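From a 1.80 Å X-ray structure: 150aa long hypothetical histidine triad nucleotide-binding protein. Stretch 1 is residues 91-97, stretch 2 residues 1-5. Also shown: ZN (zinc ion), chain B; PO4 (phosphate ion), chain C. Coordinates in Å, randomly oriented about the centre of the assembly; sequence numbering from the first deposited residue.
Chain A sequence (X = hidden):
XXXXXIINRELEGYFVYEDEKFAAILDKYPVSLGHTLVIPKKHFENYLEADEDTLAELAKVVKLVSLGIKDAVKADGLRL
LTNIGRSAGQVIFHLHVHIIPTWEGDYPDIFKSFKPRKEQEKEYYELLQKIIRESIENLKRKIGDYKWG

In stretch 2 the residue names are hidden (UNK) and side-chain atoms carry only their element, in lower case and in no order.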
# COMPACT_ATOMS: atom_id res chain seq x y z
N VAL A 91 -11.46 -3.03 -8.99
CA VAL A 91 -12.19 -3.29 -10.23
C VAL A 91 -11.38 -4.14 -11.20
O VAL A 91 -11.94 -4.76 -12.10
CB VAL A 91 -12.62 -1.97 -10.93
CG1 VAL A 91 -13.55 -1.18 -10.03
CG2 VAL A 91 -11.40 -1.14 -11.31
N ILE A 92 -10.06 -4.15 -11.04
CA ILE A 92 -9.21 -4.99 -11.88
C ILE A 92 -8.66 -6.04 -10.92
O ILE A 92 -7.89 -5.73 -10.01
CB ILE A 92 -8.03 -4.22 -12.52
CG1 ILE A 92 -8.56 -3.08 -13.40
CG2 ILE A 92 -7.19 -5.17 -13.36
CD1 ILE A 92 -7.46 -2.28 -14.09
N PHE A 93 -9.08 -7.28 -11.13
CA PHE A 93 -8.67 -8.35 -10.23
C PHE A 93 -7.37 -9.07 -10.56
O PHE A 93 -7.32 -10.28 -10.76
CB PHE A 93 -9.85 -9.31 -10.08
CG PHE A 93 -11.06 -8.65 -9.49
CD1 PHE A 93 -11.17 -8.48 -8.11
CD2 PHE A 93 -12.03 -8.07 -10.31
CE1 PHE A 93 -12.21 -7.74 -7.56
CE2 PHE A 93 -13.07 -7.32 -9.76
CZ PHE A 93 -13.16 -7.16 -8.38
N HIS A 94 -6.32 -8.26 -10.60
CA HIS A 94 -4.95 -8.68 -10.84
C HIS A 94 -4.21 -7.72 -9.91
O HIS A 94 -4.25 -6.51 -10.12
CB HIS A 94 -4.52 -8.41 -12.29
CG HIS A 94 -3.09 -8.76 -12.57
ND1 HIS A 94 -2.73 -9.74 -13.47
CD2 HIS A 94 -1.93 -8.27 -12.07
CE1 HIS A 94 -1.41 -9.84 -13.52
NE2 HIS A 94 -0.90 -8.95 -12.67
N LEU A 95 -3.58 -8.26 -8.87
CA LEU A 95 -2.87 -7.46 -7.89
C LEU A 95 -2.05 -6.33 -8.47
O LEU A 95 -1.16 -6.55 -9.29
CB LEU A 95 -1.96 -8.37 -7.04
CG LEU A 95 -0.96 -7.72 -6.08
CD1 LEU A 95 -1.64 -6.74 -5.13
CD2 LEU A 95 -0.26 -8.82 -5.30
N HIS A 96 -2.35 -5.11 -8.05
CA HIS A 96 -1.60 -3.95 -8.50
C HIS A 96 -1.59 -2.89 -7.42
O HIS A 96 -2.56 -2.74 -6.67
CB HIS A 96 -2.18 -3.37 -9.80
CG HIS A 96 -3.62 -2.95 -9.70
ND1 HIS A 96 -4.65 -3.86 -9.56
CD2 HIS A 96 -4.20 -1.73 -9.80
CE1 HIS A 96 -5.80 -3.21 -9.58
NE2 HIS A 96 -5.55 -1.92 -9.73
N VAL A 97 -0.48 -2.17 -7.36
CA VAL A 97 -0.31 -1.10 -6.39
C VAL A 97 -0.35 0.22 -7.13
O VAL A 97 0.36 0.40 -8.12
CB VAL A 97 1.05 -1.22 -5.66
CG1 VAL A 97 1.27 -0.01 -4.75
CG2 VAL A 97 1.08 -2.50 -4.84
N UNK A 1 -8.00 -10.78 -18.54
CA UNK A 1 -7.43 -9.86 -17.51
C UNK A 1 -6.71 -8.69 -18.18
O UNK A 1 -5.85 -8.88 -19.03
c UNK A 1 -6.44 -10.62 -16.62
s UNK A 1 -5.58 -9.55 -15.43
N UNK A 2 -7.08 -7.47 -17.79
CA UNK A 2 -6.47 -6.29 -18.38
C UNK A 2 -4.95 -6.25 -18.21
O UNK A 2 -4.23 -5.93 -19.15
c UNK A 2 -7.11 -5.01 -17.79
c UNK A 2 -6.36 -3.77 -18.26
o UNK A 2 -8.47 -4.92 -18.22
N UNK A 3 -4.45 -6.58 -17.02
CA UNK A 3 -3.01 -6.54 -16.82
C UNK A 3 -2.25 -7.68 -17.48
O UNK A 3 -1.17 -7.47 -18.04
c UNK A 3 -3.66 -4.92 -13.58
c UNK A 3 -2.47 -3.93 -15.41
c UNK A 3 -2.75 -2.66 -14.92
c UNK A 3 -3.95 -3.65 -13.08
c UNK A 3 -2.66 -6.44 -15.33
c UNK A 3 -3.49 -2.52 -13.75
c UNK A 3 -2.93 -5.07 -14.75
N UNK A 4 -2.81 -8.89 -17.43
CA UNK A 4 -2.14 -10.01 -18.09
C UNK A 4 -2.08 -9.69 -19.59
O UNK A 4 -1.10 -9.99 -20.26
c UNK A 4 -2.91 -11.32 -17.87
s UNK A 4 -2.65 -12.09 -16.24
N UNK A 5 -3.14 -9.05 -20.09
CA UNK A 5 -3.19 -8.68 -21.51
C UNK A 5 -2.12 -7.66 -21.86
O UNK A 5 -1.48 -7.76 -22.91
o UNK A 5 -5.58 -9.09 -21.77
c UNK A 5 -4.57 -8.10 -21.86
ZN ZN B . -3.95 -10.95 -14.67
P PO4 C . -8.42 -0.85 -8.63
O1 PO4 C . -7.53 -0.31 -9.68
O2 PO4 C . -7.71 -0.83 -7.32
O3 PO4 C . -9.64 0.00 -8.54
O4 PO4 C . -8.80 -2.24 -8.97

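Position 1 carries two side-chain atoms, one carbon followed by one sulfur, with no branch and nothing beyond the sulfur. The sulfur lies 3.5 Å from ND1 of His94, a separation set by two ligands sharing one metal. That composition is cysteine, and the metal geometry agrees: the sulfur lies 2.3 Å from the zinc ion, a bonding distance for a thiolate. Position 1 is therefore Cys1. Its CA-to-CB bond points toward stretch 1.

Position 2 has three side-chain atoms: a carbon bonded directly to CA that carries one oxygen and one further carbon. Its contact with stretch 1 is light, the closest pair being CB of position 2 and CG2 of Ile92 at 4.4 Å. A beta-branched side chain with a hydroxyl is threonine, so this is Thr2. It is helical, with phi/psi of -58/-44, and sits at chi1 -67° (m).

Position 3 shows seven side-chain atoms, all carbon: one methylene and a closed ring of six. It meets three side chains of stretch 1: one ring carbon is 3.5 Å from CG2 of Ile92, another is 3.5 Å from CG of His96, and CB is 3.6 Å from CG of His94. No oxygen extends from the ring, which excludes tyrosine and leaves phenylalanine, Phe3. Of the five residues it has the largest area covered by stretch 1, 102 Å². The ring carbon packed against Ile92 is CD2, an apolar contact. CB of Phe3 lies 3.7 Å from the centroid of the His94 ring and 12° off its normal, a CH-pi contact over the face, while the phenyl edge is directed toward that same imidazole in an offset edge-to-face pair, with planes at 67° and centroids 5.6 Å apart. The carbon near CG of His96 is CE2, which lies over one face of that ring; the two planes meet obliquely at 56°.

Position 4 again has one carbon and then one sulfur. The sulfur is 3.6 Å from ND1 of His94, at the edge of the imidazole, and 2.3 Å from zinc: Cys4. Its CA-to-CB bond runs sideways to stretch 1, yet chi1 of -79° (m) brings SG to that approach. The N of Cys4 also donates a hydrogen bond to SG of Cys1 (3.5 Å, 171°), linking the two ligands.

Position 5 has one carbon and one oxygen, and its side chain stays 8.7 Å from stretch 1. This is Ser5. Its OG donates to O of Cys1 at 2.8 Å, and its N reaches the same O of Cys1 at 2.9 Å, tying it back to the first residue.

No hydrogen bond crosses between the stretches. Zinc joins them instead, bound by the two sulfurs and by ND1 of His94 at 2.1 Å, with a fourth ligand elsewhere in the structure. Beside the metal, Phe3 packs on Ile92 and both histidines. His96 is further held by its ND1, which donates to O of His94 at 2.7 Å, and by its NE2, which donates to O1 of the phosphate at 2.6 Å.

Stretch 2, residues 1-5: CTFCS
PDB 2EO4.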